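Local coordinates for protein galectin 2 (Gallus gallus, PDB 2YMZ) that probably binds carbohydrates, acting as a galactoside-binding lectin of the galectin type, at residues 31-42 against 110-119. Sequence-based numbering, arbitrary orientation.
Sequences AINLGCKSSDLA and YDKISYLNIL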
# COMPACT_ATOMS: atom_id res chain seq x y z
N ALA A 31 13.12 3.21 -4.60
CA ALA A 31 13.15 1.89 -5.21
C ALA A 31 11.76 1.23 -5.01
O ALA A 31 11.09 1.44 -4.01
CB ALA A 31 14.20 1.00 -4.55
N ILE A 32 11.39 0.48 -6.00
CA ILE A 32 10.13 -0.31 -5.96
C ILE A 32 10.74 -1.74 -6.03
O ILE A 32 11.46 -2.11 -7.01
CB ILE A 32 9.31 -0.04 -7.22
CG1 ILE A 32 8.71 1.36 -7.15
CG2 ILE A 32 8.16 -1.05 -7.36
CD1 ILE A 32 8.13 1.88 -8.46
N ASN A 33 10.44 -2.54 -4.99
CA ASN A 33 11.00 -3.91 -4.86
C ASN A 33 9.83 -4.96 -4.86
O ASN A 33 8.95 -4.84 -4.07
CB ASN A 33 11.70 -4.00 -3.56
CG ASN A 33 12.99 -3.12 -3.55
OD1 ASN A 33 13.72 -3.19 -4.49
ND2 ASN A 33 13.21 -2.36 -2.54
N LEU A 34 9.93 -5.93 -5.73
CA LEU A 34 8.84 -6.93 -5.94
C LEU A 34 9.50 -8.30 -5.80
O LEU A 34 10.54 -8.58 -6.40
CB LEU A 34 8.25 -6.77 -7.29
CG LEU A 34 7.32 -5.53 -7.31
CD1 LEU A 34 7.20 -5.03 -8.75
CD2 LEU A 34 5.93 -5.88 -6.68
N GLY A 35 8.94 -9.14 -4.92
CA GLY A 35 9.51 -10.50 -4.87
C GLY A 35 8.71 -11.38 -3.97
O GLY A 35 7.52 -11.29 -3.92
N CYS A 36 9.42 -12.22 -3.23
CA CYS A 36 8.65 -13.03 -2.32
C CYS A 36 8.84 -12.70 -0.86
O CYS A 36 8.00 -13.14 -0.05
CB CYS A 36 8.80 -14.50 -2.67
SG CYS A 36 10.32 -15.15 -2.04
N LYS A 37 9.85 -11.87 -0.51
CA LYS A 37 10.03 -11.32 0.81
C LYS A 37 11.17 -10.29 0.73
O LYS A 37 11.70 -10.07 -0.35
CB LYS A 37 10.39 -12.45 1.81
CG LYS A 37 11.67 -13.18 1.43
CD LYS A 37 11.98 -14.26 2.49
CE LYS A 37 11.09 -15.47 2.36
NZ LYS A 37 11.80 -16.71 2.81
N SER A 38 11.51 -9.61 1.81
CA SER A 38 12.49 -8.54 1.65
C SER A 38 13.83 -8.99 1.11
O SER A 38 14.49 -8.25 0.39
CB SER A 38 12.65 -7.71 2.92
OG SER A 38 12.97 -8.56 4.00
N SER A 39 14.20 -10.26 1.37
CA SER A 39 15.53 -10.77 1.00
C SER A 39 15.57 -11.52 -0.34
O SER A 39 16.59 -11.99 -0.79
CB SER A 39 15.96 -11.69 2.15
OG SER A 39 15.00 -12.72 2.26
N ASP A 40 14.43 -11.65 -0.99
CA ASP A 40 14.31 -12.36 -2.24
C ASP A 40 13.45 -11.52 -3.20
O ASP A 40 12.22 -11.50 -3.10
CB ASP A 40 13.69 -13.74 -2.03
CG ASP A 40 14.68 -14.71 -1.43
OD1 ASP A 40 15.60 -15.12 -2.17
OD2 ASP A 40 14.61 -14.95 -0.20
N LEU A 41 14.08 -10.82 -4.15
CA LEU A 41 13.37 -9.91 -5.05
C LEU A 41 13.56 -10.27 -6.51
O LEU A 41 14.69 -10.51 -6.96
CB LEU A 41 13.94 -8.46 -4.86
CG LEU A 41 13.81 -7.89 -3.42
CD1 LEU A 41 14.48 -6.50 -3.31
CD2 LEU A 41 12.31 -7.77 -3.04
N ALA A 42 12.44 -10.38 -7.23
CA ALA A 42 12.46 -10.51 -8.67
C ALA A 42 12.87 -9.22 -9.37
O ALA A 42 13.54 -9.26 -10.39
CB ALA A 42 11.11 -11.00 -9.17
N TYR A 110 10.16 -16.70 -11.06
CA TYR A 110 8.97 -16.51 -10.21
C TYR A 110 7.69 -16.75 -10.99
O TYR A 110 7.52 -16.23 -12.10
CB TYR A 110 8.87 -15.04 -9.74
CG TYR A 110 9.79 -14.67 -8.61
CD1 TYR A 110 11.16 -14.60 -8.81
CD2 TYR A 110 9.27 -14.42 -7.34
CE1 TYR A 110 12.03 -14.29 -7.76
CE2 TYR A 110 10.12 -14.10 -6.28
CZ TYR A 110 11.50 -14.03 -6.52
OH TYR A 110 12.34 -13.68 -5.48
N ASP A 111 6.73 -17.45 -10.38
CA ASP A 111 5.45 -17.47 -11.04
C ASP A 111 4.42 -16.61 -10.32
O ASP A 111 3.36 -16.30 -10.87
CB ASP A 111 4.94 -18.94 -11.24
CG ASP A 111 4.68 -19.69 -9.92
OD1 ASP A 111 5.15 -19.31 -8.82
OD2 ASP A 111 4.00 -20.74 -10.00
N LYS A 112 4.76 -16.22 -9.09
CA LYS A 112 3.87 -15.41 -8.29
C LYS A 112 4.77 -14.45 -7.50
O LYS A 112 5.77 -14.85 -6.94
CB LYS A 112 3.09 -16.34 -7.34
CG LYS A 112 2.23 -15.67 -6.29
CD LYS A 112 1.91 -16.73 -5.23
CE LYS A 112 1.34 -16.08 -3.98
NZ LYS A 112 0.49 -17.00 -3.17
N ILE A 113 4.34 -13.21 -7.41
CA ILE A 113 5.01 -12.21 -6.59
C ILE A 113 4.09 -11.99 -5.38
O ILE A 113 2.90 -11.68 -5.53
CB ILE A 113 5.21 -10.88 -7.38
CG1 ILE A 113 6.15 -11.09 -8.62
CG2 ILE A 113 5.61 -9.71 -6.45
CD1 ILE A 113 7.54 -11.46 -8.24
N SER A 114 4.61 -12.18 -4.20
CA SER A 114 3.78 -11.97 -3.04
C SER A 114 4.15 -10.76 -2.20
O SER A 114 3.40 -10.37 -1.30
CB SER A 114 3.75 -13.24 -2.18
OG SER A 114 5.02 -13.45 -1.65
N TYR A 115 5.31 -10.15 -2.47
CA TYR A 115 5.74 -9.14 -1.59
C TYR A 115 6.15 -7.87 -2.41
O TYR A 115 6.77 -7.99 -3.47
CB TYR A 115 7.00 -9.66 -0.90
CG TYR A 115 7.72 -8.65 -0.07
CD1 TYR A 115 7.29 -8.35 1.21
CD2 TYR A 115 8.86 -8.01 -0.58
CE1 TYR A 115 7.92 -7.38 1.95
CE2 TYR A 115 9.53 -7.03 0.15
CZ TYR A 115 9.07 -6.74 1.40
OH TYR A 115 9.79 -5.84 2.19
N LEU A 116 5.80 -6.68 -1.86
CA LEU A 116 6.22 -5.40 -2.47
C LEU A 116 6.74 -4.47 -1.35
O LEU A 116 6.14 -4.37 -0.29
CB LEU A 116 4.96 -4.73 -3.07
CG LEU A 116 4.95 -3.24 -3.49
CD1 LEU A 116 5.97 -2.91 -4.58
CD2 LEU A 116 3.52 -2.86 -3.95
N ASN A 117 7.81 -3.70 -1.61
CA ASN A 117 8.06 -2.60 -0.72
C ASN A 117 8.54 -1.42 -1.61
O ASN A 117 8.90 -1.62 -2.79
CB ASN A 117 9.01 -2.97 0.43
CG ASN A 117 10.46 -3.07 0.03
OD1 ASN A 117 10.96 -2.26 -0.75
ND2 ASN A 117 11.19 -4.01 0.66
N ILE A 118 8.31 -0.23 -1.08
CA ILE A 118 8.77 0.95 -1.81
C ILE A 118 9.62 1.68 -0.78
O ILE A 118 9.17 1.84 0.35
CB ILE A 118 7.57 1.77 -2.32
CG1 ILE A 118 6.97 0.99 -3.48
CG2 ILE A 118 8.18 3.03 -3.01
CD1 ILE A 118 5.63 1.41 -4.01
N LEU A 119 10.85 2.10 -1.15
CA LEU A 119 11.79 2.69 -0.17
C LEU A 119 12.33 3.99 -0.78
O LEU A 119 12.32 4.15 -2.04
CB LEU A 119 13.02 1.78 0.00
CG LEU A 119 12.83 0.29 0.42
CD1 LEU A 119 14.14 -0.42 0.75
CD2 LEU A 119 11.92 0.26 1.62
O HOH W 1 14.05 -5.21 0.19
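Tyr115 packs one face of its ring against the Lys37-Ser38 peptide, at the start of the type I turn from Lys37 to Asp40. Its CB sits 3.5 Å from Gly35 O; CG, held anti to the backbone N (chi1 172°), lies 3.6 Å from Lys37 CA. Over the ring face, Lys37 C is 3.5 Å from CD2, while Leu41 CD2 approaches at the ring edge. At the tip, Tyr115 OH touches Ser38 CB and is hydrogen-bonded to Glu5 OE2. It also accepts a nearly straight hydrogen bond (171°), Asn117 ND2 to Tyr115 OH being 2.8 Å. Asn117 OD1 in turn accepts a hydrogen bond from Asn33 ND2 at 2.9 Å, the two amide planes standing 89° apart; Asn33 OD1 is hydrogen-bonded to His44 ND1. Strands 31-34 and 115-119 pair antiparallel within one sheet of the galectin beta-sandwich. On the face opposite Asn33, Tyr115 and Asn117, the side chains of Ile32, Leu34, Leu116 and Ile118 pack on Met17 and Ile19 of the second sheet, Leu34 CD2 meeting Leu116 CD1 at 3.6 Å. Ser114 and Tyr115 both face Gly35, a classic beta bulge, and Gly35 O accepts from Tyr115 N and, weakly, from Ser114 N. Beyond it, Ala42 CB stands over one face of the Tyr110 ring, 3.8 Å from the centroid and close to the ring normal, a CH-pi contact.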